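Local coordinates for protein putative ABC transporter (PDB 4PE6) that probably serves as the solute-binding protein of an ABC transporter, likely for sugars or related compounds, and holds trihydroxybutanoic acid in its cleft, at residues D113-I116 and Y122-Q125. Numbering follows the deposited sequence.
Sequences DSAI and YILQ. With LTH ((2R,3S)-2,3,4-trihydroxybutanoic acid), chain C.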
# COMPACT_ATOMS: atom_id res chain seq x y z
N ASP A 113 -5.89 -4.86 1.31
CA ASP A 113 -4.96 -3.83 1.75
C ASP A 113 -5.43 -3.17 3.04
O ASP A 113 -5.28 -1.96 3.23
CB ASP A 113 -4.79 -2.77 0.64
CG ASP A 113 -3.71 -1.75 0.97
OD1 ASP A 113 -2.64 -2.17 1.42
OD2 ASP A 113 -3.95 -0.53 0.76
N SER A 114 -6.00 -4.00 3.92
CA SER A 114 -6.49 -3.58 5.22
C SER A 114 -6.97 -4.82 5.97
O SER A 114 -7.30 -5.84 5.35
CB SER A 114 -7.65 -2.61 5.12
OG SER A 114 -7.19 -1.27 4.94
N ALA A 115 -7.03 -4.70 7.29
CA ALA A 115 -7.63 -5.70 8.16
C ALA A 115 -8.67 -4.98 9.01
O ALA A 115 -8.33 -4.08 9.77
CB ALA A 115 -6.57 -6.29 9.06
N ILE A 116 -9.92 -5.38 8.91
CA ILE A 116 -10.96 -4.78 9.73
C ILE A 116 -11.87 -5.86 10.26
O ILE A 116 -11.88 -6.97 9.75
CB ILE A 116 -11.82 -3.74 8.95
CG1 ILE A 116 -12.61 -4.40 7.81
CG2 ILE A 116 -10.94 -2.64 8.40
CD1 ILE A 116 -13.31 -3.40 6.90
N TYR A 122 -13.92 -11.45 3.72
CA TYR A 122 -12.60 -12.05 3.70
C TYR A 122 -11.53 -10.96 3.63
O TYR A 122 -11.64 -10.02 2.83
CB TYR A 122 -12.48 -12.99 2.49
CG TYR A 122 -13.39 -14.20 2.59
CD1 TYR A 122 -14.74 -14.12 2.26
CD2 TYR A 122 -12.90 -15.44 3.06
CE1 TYR A 122 -15.58 -15.22 2.38
CE2 TYR A 122 -13.73 -16.54 3.16
CZ TYR A 122 -15.05 -16.43 2.81
OH TYR A 122 -15.87 -17.54 2.93
N ILE A 123 -10.52 -11.08 4.48
CA ILE A 123 -9.42 -10.12 4.54
C ILE A 123 -8.16 -10.63 3.79
O ILE A 123 -7.64 -11.73 4.07
CB ILE A 123 -9.05 -9.79 6.00
CG1 ILE A 123 -10.03 -8.79 6.65
CG2 ILE A 123 -7.67 -9.13 6.05
CD1 ILE A 123 -11.51 -9.08 6.49
N LEU A 124 -7.65 -9.80 2.89
CA LEU A 124 -6.41 -10.08 2.19
C LEU A 124 -5.53 -8.85 2.33
O LEU A 124 -5.84 -7.80 1.78
CB LEU A 124 -6.66 -10.39 0.72
CG LEU A 124 -5.44 -10.97 -0.02
CD1 LEU A 124 -5.93 -11.80 -1.19
CD2 LEU A 124 -4.45 -9.90 -0.51
N GLN A 125 -4.45 -8.99 3.08
CA GLN A 125 -3.64 -7.85 3.47
C GLN A 125 -2.16 -8.09 3.22
O GLN A 125 -1.78 -9.11 2.64
CB GLN A 125 -3.92 -7.52 4.95
CG GLN A 125 -3.38 -8.57 5.93
CD GLN A 125 -3.54 -8.13 7.35
OE1 GLN A 125 -4.43 -8.58 8.04
NE2 GLN A 125 -2.71 -7.18 7.79
O1 LTH C . 0.27 3.56 0.08
C1 LTH C . -0.99 3.30 0.17
O LTH C . -1.92 4.00 -0.27
C2 LTH C . -1.40 1.95 0.80
O2 LTH C . -2.85 1.83 0.88
C3 LTH C . -0.86 1.79 2.21
O3 LTH C . -1.33 2.86 3.03
C4 LTH C . -1.37 0.46 2.79
O4 LTH C . -0.77 -0.59 1.99
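Asp113 N gives its hydrogen to Leu124 O at 3.0 Å, in the carbonyl plane but bent at the hydrogen (138°); this backbone bond carries the parallel pairing of strands 108-112 and 122-126 one residue past the end of the first. Beyond it the chain of 113-116 turns back over strand 122-126, and side-chain carbons now meet backbone oxygens. Ile123 points toward 113-116 and touches with two branches: CG2 lies 3.4 Å from Ser114 O and also touches Ala115 CA, while CD1 approaches Ile116 O. The apolar touch is Ala115 CB against Ile123 CG2, at 4.3 Å. Gln125 adds to the same contact, its CB 3.8 Å from Ser114 O. Its CG sits between the backbone N and carbonyl carbon (chi1 70°) and the chain then runs extended, which lays the amide alongside Ala115, with OE1 3.3 Å from Ala115 CB; OE1 itself is hydrogen-bonded by Gln283. The turn stands at the C-terminal end of strand 108-112, in the largely parallel sheet of one lobe, where periplasmic binding proteins of this type build their ligand cleft between two lobes. There Asp113, pointing away from strand 122-126, meets the ligand through both carboxylate oxygens: O4 donates to OD1 at 2.5 Å and O2 to OD2 at 2.6 Å. Asn88 and Gln263 bond to OD2 and OD1 respectively and fix the carboxylate's rotation. With an alanine here, both ligand hydroxyls would probably lose their acceptor and the amides of Asn88 and Gln263 this partner. Within the turn, Ser114 OG donates to Asp113 O at 2.7 Å, from a position tilted 25° out of the carbonyl plane.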